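Local coordinates for 2-nitropropane dioxygenase (Streptomyces ansochromogenes, PDB 3BW2), which is a flavin-dependent nitroalkane oxidase of the nitronate monooxygenase family, probably using molecular oxygen to denitrify alkyl nitronates such as propionate 3-nitronate, at residues P12-P17 and A233-T238; L147-A152 and A168-G173; G216-G221 and H325-E330. All coordinates share one frame; numbering follows the deposited sequence.

Contact 1: residues P12-P17 and A233-T238. With FMN (flavin mononucleotide), chain B.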
loop_
_atom_site.group_PDB
_atom_site.type_symbol
_atom_site.label_atom_id
_atom_site.label_comp_id
_atom_site.label_asym_id
_atom_site.label_seq_id
_atom_site.Cartn_x
_atom_site.Cartn_y
_atom_site.Cartn_z
ATOM N N PRO A 12 -1.219 6.855 21.700
ATOM C CA PRO A 12 -0.641 7.166 20.389
ATOM C C PRO A 12 -1.695 7.057 19.294
ATOM O O PRO A 12 -1.464 6.447 18.249
ATOM C CB PRO A 12 0.441 6.110 20.246
ATOM C CG PRO A 12 -0.211 4.914 20.878
ATOM C CD PRO A 12 -0.830 5.498 22.135
ATOM N N ILE A 13 -2.850 7.659 19.541
ATOM C CA ILE A 13 -3.960 7.601 18.603
ATOM C C ILE A 13 -4.461 8.984 18.231
ATOM O O ILE A 13 -4.799 9.790 19.101
ATOM C CB ILE A 13 -5.133 6.815 19.206
ATOM C CG1 ILE A 13 -4.649 5.439 19.670
ATOM C CG2 ILE A 13 -6.255 6.692 18.183
ATOM C CD1 ILE A 13 -5.695 4.635 20.419
ATOM N N VAL A 14 -4.517 9.250 16.932
ATOM C CA VAL A 14 -4.982 10.540 16.451
ATOM C C VAL A 14 -6.209 10.366 15.569
ATOM O O VAL A 14 -6.208 9.544 14.652
ATOM C CB VAL A 14 -3.892 11.256 15.623
ATOM C CG1 VAL A 14 -4.406 12.614 15.145
ATOM C CG2 VAL A 14 -2.628 11.421 16.452
ATOM N N GLN A 15 -7.260 11.124 15.860
ATOM C CA GLN A 15 -8.466 11.072 15.044
ATOM C C GLN A 15 -8.222 12.053 13.908
ATOM O O GLN A 15 -8.064 13.258 14.131
ATOM C CB GLN A 15 -9.696 11.493 15.851
ATOM C CG GLN A 15 -10.905 11.843 14.994
ATOM C CD GLN A 15 -11.237 13.320 15.049
ATOM O OE1 GLN A 15 -11.390 13.984 14.016
ATOM N NE2 GLN A 15 -11.357 13.846 16.260
ATOM N N ALA A 16 -8.172 11.529 12.692
ATOM C CA ALA A 16 -7.918 12.359 11.527
ATOM C C ALA A 16 -8.962 13.445 11.323
ATOM O O ALA A 16 -10.161 13.225 11.533
ATOM C CB ALA A 16 -7.843 11.485 10.278
ATOM N N PRO A 17 -8.519 14.650 10.943
ATOM C CA PRO A 17 -9.493 15.715 10.712
ATOM C C PRO A 17 -10.231 15.281 9.449
ATOM O O PRO A 17 -9.603 14.804 8.504
ATOM C CB PRO A 17 -8.615 16.937 10.460
ATOM C CG PRO A 17 -7.384 16.330 9.819
ATOM C CD PRO A 17 -7.145 15.127 10.707
ATOM N N ALA A 233 2.878 7.828 16.474
ATOM C CA ALA A 233 1.439 7.710 16.664
ATOM C C ALA A 233 0.784 7.267 15.376
ATOM O O ALA A 233 1.417 7.241 14.321
ATOM C CB ALA A 233 0.848 9.050 17.112
ATOM N N ALA A 234 -0.491 6.911 15.475
ATOM C CA ALA A 234 -1.259 6.480 14.318
ATOM C C ALA A 234 -2.438 7.431 14.162
ATOM O O ALA A 234 -3.102 7.763 15.143
ATOM C CB ALA A 234 -1.765 5.053 14.525
ATOM N N GLN A 235 -2.686 7.877 12.936
ATOM C CA GLN A 235 -3.803 8.769 12.660
ATOM C C GLN A 235 -4.857 7.972 11.904
ATOM O O GLN A 235 -4.573 7.381 10.857
ATOM C CB GLN A 235 -3.353 9.969 11.827
ATOM C CG GLN A 235 -4.498 10.896 11.473
ATOM C CD GLN A 235 -4.029 12.224 10.922
ATOM O OE1 GLN A 235 -3.365 12.997 11.617
ATOM N NE2 GLN A 235 -4.375 12.501 9.671
ATOM N N LEU A 236 -6.070 7.955 12.448
ATOM C CA LEU A 236 -7.178 7.202 11.870
ATOM C C LEU A 236 -8.349 8.076 11.450
ATOM O O LEU A 236 -8.864 8.866 12.247
ATOM C CB LEU A 236 -7.700 6.179 12.882
ATOM C CG LEU A 236 -6.831 5.019 13.360
ATOM C CD1 LEU A 236 -5.549 5.516 14.009
ATOM C CD2 LEU A 236 -7.652 4.212 14.358
ATOM N N GLY A 237 -8.777 7.909 10.203
ATOM C CA GLY A 237 -9.912 8.655 9.701
ATOM C C GLY A 237 -11.131 7.748 9.607
ATOM O O GLY A 237 -12.050 7.837 10.421
ATOM N N THR A 238 -11.119 6.855 8.622
ATOM C CA THR A 238 -12.226 5.929 8.382
ATOM C C THR A 238 -12.731 5.208 9.635
ATOM O O THR A 238 -13.940 5.038 9.809
ATOM C CB THR A 238 -11.843 4.886 7.300
ATOM O OG1 THR A 238 -11.540 5.564 6.071
ATOM C CG2 THR A 238 -12.996 3.915 7.055
HETATM N N1 FMN B . -7.091 14.917 5.945
HETATM C C2 FMN B . -6.862 16.288 6.154
HETATM O O2 FMN B . -5.728 16.692 6.398
HETATM N N3 FMN B . -7.907 17.195 6.098
HETATM C C4 FMN B . -9.215 16.815 5.845
HETATM O O4 FMN B . -10.121 17.668 5.811
HETATM C C4A FMN B . -9.472 15.432 5.644
HETATM N N5 FMN B . -10.768 14.975 5.411
HETATM C C5A FMN B . -11.049 13.617 5.242
HETATM C C6 FMN B . -12.389 13.200 5.031
HETATM C C7 FMN B . -12.744 11.817 4.857
HETATM C C7M FMN B . -14.136 11.463 5.433
HETATM C C8 FMN B . -11.646 10.885 4.955
HETATM C C8M FMN B . -11.809 9.462 5.490
HETATM C C9 FMN B . -10.286 11.291 5.142
HETATM C C9A FMN B . -9.982 12.665 5.292
HETATM N N10 FMN B . -8.652 13.119 5.505
HETATM C C10 FMN B . -8.389 14.492 5.695
HETATM C "C1'" FMN B . -7.470 12.155 5.378
HETATM C "C2'" FMN B . -7.049 11.743 6.812
HETATM O "O2'" FMN B . -6.204 12.750 7.345
HETATM C "C3'" FMN B . -6.229 10.408 6.840
HETATM O "O3'" FMN B . -5.096 10.614 5.996
HETATM C "C4'" FMN B . -6.997 9.176 6.332
HETATM O "O4'" FMN B . -8.285 9.182 6.947
HETATM C "C5'" FMN B . -6.241 7.864 6.698
HETATM O "O5'" FMN B . -6.947 6.679 6.233
HETATM P P FMN B . -8.112 5.843 7.020
HETATM O O1P FMN B . -7.405 6.192 8.287
HETATM O O2P FMN B . -7.637 4.757 6.073
HETATM O O3P FMN B . -9.051 6.896 6.461
#
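Val-14 and Gln-235 meet where the first and eighth strands of the TIM barrel, 13-15 and 233-236, run side by side in parallel. Four backbone hydrogen bonds join them: Ala-234 N to Pro-12 O, Val-14 N to Ala-234 O, Leu-236 N to Val-14 O (2.7 Å, 168° at the hydrogen) and Ala-16 N to Leu-236 O. On the face bearing Val-14 and Gln-235, the glutamine chain starts with CG anti to its backbone N (chi1 178°) and runs extended past Ala-16. Its CG packs 3.6 Å from Ala-16 CB, while OE1 lies 3.7 Å from Val-14 CG1. The far end carries NE2 to 3.0 Å from O2' of the FMN ribityl chain. Beyond the strand the backbone turns to the phosphate. Gly-237 N donates to O1P at 2.9 Å, nearly straight at 173°, and Thr-238 grips O3P twice, through its backbone N and through OG1 at 2.8 Å. A CB on Gly-237 would run into FMN O4', so the close fit of the ribityl chain depends on the bare CA. The opposite face carries Ile-13, Ala-234 and Leu-236, with Ile-13 CG2 grazing Leu-236 CD1 at 4.4 Å. These chains point outward, where Ile-13 and Leu-236 rest on Leu-340 of helix 333-350. Strand 13-15 also bonds to Leu-37, just ahead of strand 38-41, and strand 233-236 to Ala-213 of strand 211-214, so the pair that closes the barrel sits between its second and seventh strands; Val-14 and Pro-17 lean on Phe-39.

Contact 2: residues L147-A152 and A168-G173. With FMN (flavin mononucleotide), chain B.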
loop_
_atom_site.group_PDB
_atom_site.type_symbol
_atom_site.label_atom_id
_atom_site.label_comp_id
_atom_site.label_asym_id
_atom_site.label_seq_id
_atom_site.Cartn_x
_atom_site.Cartn_y
_atom_site.Cartn_z
ATOM N N LEU A 147 1.930 23.103 18.231
ATOM C CA LEU A 147 2.750 22.094 17.562
ATOM C C LEU A 147 2.231 21.997 16.131
ATOM O O LEU A 147 1.024 22.078 15.894
ATOM C CB LEU A 147 2.632 20.739 18.269
ATOM C CG LEU A 147 3.210 20.712 19.689
ATOM C CD1 LEU A 147 3.018 19.329 20.299
ATOM C CD2 LEU A 147 4.690 21.077 19.649
ATOM N N THR A 148 3.139 21.828 15.177
ATOM C CA THR A 148 2.748 21.772 13.778
ATOM C C THR A 148 3.007 20.431 13.102
ATOM O O THR A 148 4.077 19.837 13.253
ATOM C CB THR A 148 3.463 22.875 12.973
ATOM O OG1 THR A 148 4.880 22.736 13.124
ATOM C CG2 THR A 148 3.041 24.251 13.467
ATOM N N LEU A 149 2.007 19.969 12.357
ATOM C CA LEU A 149 2.087 18.713 11.618
ATOM C C LEU A 149 1.774 18.978 10.152
ATOM O O LEU A 149 0.981 19.862 9.832
ATOM C CB LEU A 149 1.080 17.701 12.164
ATOM C CG LEU A 149 1.395 16.943 13.455
ATOM C CD1 LEU A 149 1.699 17.895 14.589
ATOM C CD2 LEU A 149 0.203 16.071 13.796
ATOM N N VAL A 150 2.405 18.209 9.265
ATOM C CA VAL A 150 2.187 18.339 7.829
ATOM C C VAL A 150 2.215 16.961 7.174
ATOM O O VAL A 150 3.072 16.132 7.485
ATOM C CB VAL A 150 3.276 19.207 7.157
ATOM C CG1 VAL A 150 2.986 19.333 5.667
ATOM C CG2 VAL A 150 3.335 20.588 7.807
ATOM N N THR A 151 1.281 16.711 6.262
ATOM C CA THR A 151 1.243 15.425 5.571
ATOM C C THR A 151 2.256 15.349 4.426
ATOM O O THR A 151 2.508 16.338 3.731
ATOM C CB THR A 151 -0.164 15.141 4.985
ATOM O OG1 THR A 151 -1.078 14.862 6.050
ATOM C CG2 THR A 151 -0.124 13.945 4.022
ATOM N N ALA A 152 2.830 14.163 4.244
ATOM C CA ALA A 152 3.783 13.893 3.174
ATOM C C ALA A 152 3.433 12.500 2.658
ATOM O O ALA A 152 3.040 11.638 3.440
ATOM C CB ALA A 152 5.212 13.912 3.709
ATOM N N ALA A 168 6.351 17.614 13.298
ATOM C CA ALA A 168 6.182 16.213 12.940
ATOM C C ALA A 168 5.571 16.105 11.561
ATOM O O ALA A 168 4.912 17.029 11.087
ATOM C CB ALA A 168 5.285 15.515 13.952
ATOM N N VAL A 169 5.804 14.970 10.916
ATOM C CA VAL A 169 5.269 14.741 9.589
ATOM C C VAL A 169 4.271 13.597 9.653
ATOM O O VAL A 169 4.474 12.621 10.382
ATOM C CB VAL A 169 6.397 14.382 8.586
ATOM C CG1 VAL A 169 7.185 13.178 9.090
ATOM C CG2 VAL A 169 5.800 14.093 7.206
ATOM N N ILE A 170 3.180 13.732 8.913
ATOM C CA ILE A 170 2.174 12.681 8.856
ATOM C C ILE A 170 2.451 11.887 7.585
ATOM O O ILE A 170 2.252 12.389 6.484
ATOM C CB ILE A 170 0.753 13.256 8.760
ATOM C CG1 ILE A 170 0.457 14.135 9.984
ATOM C CG2 ILE A 170 -0.256 12.117 8.655
ATOM C CD1 ILE A 170 -0.802 14.979 9.843
ATOM N N ALA A 171 2.929 10.657 7.735
ATOM C CA ALA A 171 3.211 9.812 6.579
ATOM C C ALA A 171 1.909 9.127 6.196
ATOM O O ALA A 171 1.491 8.160 6.834
ATOM C CB ALA A 171 4.288 8.773 6.924
ATOM N N GLN A 172 1.264 9.647 5.160
ATOM C CA GLN A 172 -0.005 9.106 4.697
ATOM C C GLN A 172 0.207 8.146 3.530
ATOM O O GLN A 172 0.634 8.554 2.448
ATOM C CB GLN A 172 -0.932 10.246 4.274
ATOM C CG GLN A 172 -2.281 9.790 3.737
ATOM C CD GLN A 172 -2.953 10.868 2.918
ATOM O OE1 GLN A 172 -2.325 11.471 2.042
ATOM N NE2 GLN A 172 -4.237 11.117 3.187
ATOM N N GLY A 173 -0.103 6.872 3.761
ATOM C CA GLY A 173 0.065 5.859 2.733
ATOM C C GLY A 173 -1.029 5.849 1.681
ATOM O O GLY A 173 -2.041 6.546 1.800
HETATM N N1 FMN B . -7.091 14.917 5.945
HETATM C C2 FMN B . -6.862 16.288 6.154
HETATM O O2 FMN B . -5.728 16.692 6.398
HETATM N N3 FMN B . -7.907 17.195 6.098
HETATM C C4 FMN B . -9.215 16.815 5.845
HETATM O O4 FMN B . -10.121 17.668 5.811
HETATM C C4A FMN B . -9.472 15.432 5.644
HETATM N N5 FMN B . -10.768 14.975 5.411
HETATM C C5A FMN B . -11.049 13.617 5.242
HETATM C C6 FMN B . -12.389 13.200 5.031
HETATM C C7 FMN B . -12.744 11.817 4.857
HETATM C C7M FMN B . -14.136 11.463 5.433
HETATM C C8 FMN B . -11.646 10.885 4.955
HETATM C C8M FMN B . -11.809 9.462 5.490
HETATM C C9 FMN B . -10.286 11.291 5.142
HETATM C C9A FMN B . -9.982 12.665 5.292
HETATM N N10 FMN B . -8.652 13.119 5.505
HETATM C C10 FMN B . -8.389 14.492 5.695
HETATM C "C1'" FMN B . -7.470 12.155 5.378
HETATM C "C2'" FMN B . -7.049 11.743 6.812
HETATM O "O2'" FMN B . -6.204 12.750 7.345
HETATM C "C3'" FMN B . -6.229 10.408 6.840
HETATM O "O3'" FMN B . -5.096 10.614 5.996
HETATM C "C4'" FMN B . -6.997 9.176 6.332
HETATM O "O4'" FMN B . -8.285 9.182 6.947
HETATM C "C5'" FMN B . -6.241 7.864 6.698
HETATM O "O5'" FMN B . -6.947 6.679 6.233
HETATM P P FMN B . -8.112 5.843 7.020
HETATM O O1P FMN B . -7.405 6.192 8.287
HETATM O O2P FMN B . -7.637 4.757 6.073
HETATM O O3P FMN B . -9.051 6.896 6.461
#
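In the beta-alpha-beta unit of strand 147-152, helix 155-163 and strand 168-172, Thr-151 packs against Ile-170 and Gln-172 at the margin of the FMN pocket. The strands are the fifth and sixth of the barrel. Parallel backbone bonds tie them, among them Ile-170 N to Val-150 O (2.8 Å) and Ala-152 N to Ile-170 O; the one from Val-150 N to Ala-168 O is weak. Thr-151 turns OG1 anti to its carbonyl carbon (chi1 -71°), which lays this hydroxyl 3.6 Å from Ile-170 CB and its methyl CG2 3.8 Å from Gln-172 CB. Ile-170 CD1 lies between that hydroxyl and Leu-149, 4.0 Å from Leu-149 CB. On the reverse face Val-169 CG2 nestles 3.6 Å from Ala-152 CB, beneath helix 155-163, whose Val-161 touches Val-169 and Val-150. Gln-172 leaves the strand end with CG anti to its backbone N and an extended chain, reaching the cofactor, where NE2 donates to the ribityl O3' at 3.0 Å and 142°. The same NE2 also bonds His-179 O, and OE1 accepts from Gly-181 N; a flipped amide would probably set OE1 against His-179 O and NE2 against Gly-181 N. A leucine here would probably leave FMN O3' without this donor and Gly-181 N without its acceptor, loosening the ribityl chain and the 179-181 backbone together. Backbone bonds tie the strand pair and a mostly apolar seam packs between them, while its one long polar side chain, oriented by three bonds, presents an N-H rather than a carbonyl to the ribityl hydroxyl.

Contact 3: residues G216-G221 and H325-E330. With FMN (flavin mononucleotide), chain B.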
loop_
_atom_site.group_PDB
_atom_site.type_symbol
_atom_site.label_atom_id
_atom_site.label_comp_id
_atom_site.label_asym_id
_atom_site.label_seq_id
_atom_site.Cartn_x
_atom_site.Cartn_y
_atom_site.Cartn_z
ATOM N N GLY A 216 -5.440 3.252 6.306
ATOM C CA GLY A 216 -5.917 1.892 6.514
ATOM C C GLY A 216 -5.864 1.319 7.922
ATOM O O GLY A 216 -6.141 0.132 8.108
ATOM N N ILE A 217 -5.532 2.140 8.917
ATOM C CA ILE A 217 -5.436 1.663 10.299
ATOM C C ILE A 217 -6.816 1.558 10.972
ATOM O O ILE A 217 -7.453 2.566 11.273
ATOM C CB ILE A 217 -4.499 2.585 11.120
ATOM C CG1 ILE A 217 -3.123 2.640 10.442
ATOM C CG2 ILE A 217 -4.355 2.064 12.547
ATOM C CD1 ILE A 217 -2.132 3.564 11.112
ATOM N N MET A 218 -7.260 0.324 11.212
ATOM C CA MET A 218 -8.573 0.067 11.804
ATOM C C MET A 218 -8.528 -0.721 13.107
ATOM O O MET A 218 -9.530 -0.810 13.813
ATOM C CB MET A 218 -9.438 -0.725 10.816
ATOM C CG MET A 218 -9.569 -0.104 9.433
ATOM S SD MET A 218 -10.348 1.507 9.511
ATOM C CE MET A 218 -12.072 1.050 9.804
ATOM N N ARG A 219 -7.372 -1.297 13.415
ATOM C CA ARG A 219 -7.220 -2.123 14.610
ATOM C C ARG A 219 -6.000 -1.747 15.437
ATOM O O ARG A 219 -5.011 -1.229 14.909
ATOM C CB ARG A 219 -7.102 -3.595 14.196
ATOM C CG ARG A 219 -8.303 -4.133 13.419
ATOM C CD ARG A 219 -9.400 -4.610 14.364
ATOM N NE ARG A 219 -10.499 -5.258 13.649
ATOM C CZ ARG A 219 -11.550 -4.618 13.144
ATOM N NH1 ARG A 219 -11.660 -3.302 13.273
ATOM N NH2 ARG A 219 -12.494 -5.298 12.508
ATOM N N GLY A 220 -6.070 -2.028 16.735
ATOM C CA GLY A 220 -4.957 -1.722 17.615
ATOM C C GLY A 220 -3.675 -2.425 17.211
ATOM O O GLY A 220 -2.581 -1.913 17.453
ATOM N N GLY A 221 -3.797 -3.601 16.601
ATOM C CA GLY A 221 -2.609 -4.330 16.178
ATOM C C GLY A 221 -1.855 -3.594 15.082
ATOM O O GLY A 221 -0.631 -3.695 14.969
ATOM N N HIS A 325 -11.945 0.002 5.214
ATOM C CA HIS A 325 -13.331 0.362 5.515
ATOM C C HIS A 325 -14.227 -0.779 5.992
ATOM O O HIS A 325 -15.039 -0.588 6.898
ATOM C CB HIS A 325 -13.984 1.041 4.306
ATOM C CG HIS A 325 -14.196 0.132 3.137
ATOM N ND1 HIS A 325 -13.219 -0.116 2.195
ATOM C CD2 HIS A 325 -15.275 -0.592 2.758
ATOM C CE1 HIS A 325 -13.688 -0.951 1.286
ATOM N NE2 HIS A 325 -14.933 -1.256 1.603
ATOM N N ARG A 326 -14.087 -1.958 5.393
ATOM C CA ARG A 326 -14.917 -3.096 5.779
ATOM C C ARG A 326 -14.769 -3.488 7.249
ATOM O O ARG A 326 -15.620 -4.199 7.796
ATOM C CB ARG A 326 -14.624 -4.291 4.855
ATOM C CG ARG A 326 -15.261 -4.135 3.470
ATOM C CD ARG A 326 -14.482 -4.824 2.350
ATOM N NE ARG A 326 -14.391 -6.270 2.518
ATOM C CZ ARG A 326 -13.883 -7.101 1.609
ATOM N NH1 ARG A 326 -13.417 -6.636 0.458
ATOM N NH2 ARG A 326 -13.831 -8.401 1.858
ATOM N N MET A 327 -13.705 -3.006 7.894
ATOM C CA MET A 327 -13.464 -3.303 9.307
ATOM C C MET A 327 -14.009 -2.203 10.223
ATOM O O MET A 327 -13.743 -2.194 11.426
ATOM C CB MET A 327 -11.963 -3.464 9.569
ATOM C CG MET A 327 -11.261 -4.453 8.652
ATOM S SD MET A 327 -9.471 -4.578 8.968
ATOM C CE MET A 327 -9.460 -5.846 10.207
ATOM N N ALA A 328 -14.770 -1.272 9.655
ATOM C CA ALA A 328 -15.330 -0.177 10.438
ATOM C C ALA A 328 -16.267 -0.691 11.528
ATOM O O ALA A 328 -17.021 -1.643 11.318
ATOM C CB ALA A 328 -16.068 0.791 9.529
ATOM N N ARG A 329 -16.215 -0.055 12.693
ATOM C CA ARG A 329 -17.060 -0.447 13.815
ATOM C C ARG A 329 -17.940 0.728 14.255
ATOM O O ARG A 329 -17.456 1.841 14.441
ATOM C CB ARG A 329 -16.177 -0.951 14.966
ATOM C CG ARG A 329 -15.471 -2.266 14.635
ATOM C CD ARG A 329 -14.586 -2.788 15.765
ATOM N NE ARG A 329 -13.277 -2.139 15.799
ATOM C CZ ARG A 329 -12.240 -2.595 16.495
ATOM N NH1 ARG A 329 -12.364 -3.706 17.216
ATOM N NH2 ARG A 329 -11.074 -1.955 16.460
ATOM N N GLU A 330 -19.238 0.471 14.399
ATOM C CA GLU A 330 -20.197 1.503 14.784
ATOM C C GLU A 330 -20.485 1.534 16.279
ATOM O O GLU A 330 -21.248 0.719 16.793
ATOM C CB GLU A 330 -21.513 1.306 14.031
ATOM C CG GLU A 330 -21.383 1.312 12.518
ATOM C CD GLU A 330 -22.684 0.943 11.828
ATOM O OE1 GLU A 330 -23.208 -0.161 12.095
ATOM O OE2 GLU A 330 -23.186 1.753 11.021
HETATM N N1 FMN B . -7.091 14.917 5.945
HETATM C C2 FMN B . -6.862 16.288 6.154
HETATM O O2 FMN B . -5.728 16.692 6.398
HETATM N N3 FMN B . -7.907 17.195 6.098
HETATM C C4 FMN B . -9.215 16.815 5.845
HETATM O O4 FMN B . -10.121 17.668 5.811
HETATM C C4A FMN B . -9.472 15.432 5.644
HETATM N N5 FMN B . -10.768 14.975 5.411
HETATM C C5A FMN B . -11.049 13.617 5.242
HETATM C C6 FMN B . -12.389 13.200 5.031
HETATM C C7 FMN B . -12.744 11.817 4.857
HETATM C C7M FMN B . -14.136 11.463 5.433
HETATM C C8 FMN B . -11.646 10.885 4.955
HETATM C C8M FMN B . -11.809 9.462 5.490
HETATM C C9 FMN B . -10.286 11.291 5.142
HETATM C C9A FMN B . -9.982 12.665 5.292
HETATM N N10 FMN B . -8.652 13.119 5.505
HETATM C C10 FMN B . -8.389 14.492 5.695
HETATM C "C1'" FMN B . -7.470 12.155 5.378
HETATM C "C2'" FMN B . -7.049 11.743 6.812
HETATM O "O2'" FMN B . -6.204 12.750 7.345
HETATM C "C3'" FMN B . -6.229 10.408 6.840
HETATM O "O3'" FMN B . -5.096 10.614 5.996
HETATM C "C4'" FMN B . -6.997 9.176 6.332
HETATM O "O4'" FMN B . -8.285 9.182 6.947
HETATM C "C5'" FMN B . -6.241 7.864 6.698
HETATM O "O5'" FMN B . -6.947 6.679 6.233
HETATM P P FMN B . -8.112 5.843 7.020
HETATM O O1P FMN B . -7.405 6.192 8.287
HETATM O O2P FMN B . -7.637 4.757 6.073
HETATM O O3P FMN B . -9.051 6.896 6.461
HETATM O O HOH W 1 -12.449 -0.136 13.714
#
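The carbonyl oxygen of Met-218 is approached by two guanidinium groups, one of them from across the contact: Arg-329 NH2 and Arg-219 NH1 each donate to it weakly. A water 3.0 Å from the same oxygen accepts from Arg-329 NE. Firmer is the bond from Arg-219 NH1 to Met-327 O (3.0 Å, 156°), which meets the acceptor in its carbonyl plane, on a lone pair, and lies close to the guanidinium plane. Arg-219 is sandwiched: Met-327 lies over one of its faces, CB 3.5 Å from NH2 and CE 3.6 Å from NE, while Arg-329 lies over the other. The two guanidinium planes stand 42° apart, and Arg-219 NH1 comes to 3.2 Å from Arg-329 NE, two donors of like charge that do not bond. Anions outside the segments probably offset this repulsion: Glu-205 of the second subunit pairs with Arg-219 NE, and Glu-343 of helix 333-350 with Arg-329 NH1. Segment 216-221 is the loop after the seventh barrel strand, part of the phosphate site common in flavin-binding TIM barrels; Gly-216 N gives O2P of FMN a 2.7 Å hydrogen bond, and Arg-219 takes the N-cap position of helix 220-228. Met-218, whose chain bends at chi2 and chi3, brings CE across to 3.5 Å from Ala-328 CA and lays its CB 3.9 Å from Met-327 CB. Arg-326, on the outer side of the 3-10 turn 325-327, forms a salt bridge to Glu-156 of the second subunit.

Contacts 1 and 2 are buried core strand pairs of one parallel barrel sheet, tied by regular backbone bonds, and they touch where Gln-235 OE1 meets Ile-170 CD1 at 3.7 Å. Contact 3, partly buried and near the subunit interface, joins the loop leading into helix 220-228 to the turn and loop 325-330, combining methionine packing with arginines, a water and glutamates, one from the second subunit. All three reach FMN: contact 1 at ribityl chain and phosphate, contact 2 at a ribityl hydroxyl, contact 3 at the phosphate. Contacts 1 and 3 also pack together, Leu-236 against Ile-217 and Thr-238 against Met-218 and His-325, whereas contacts 2 and 3 stay about 7 Å apart at their nearest atoms.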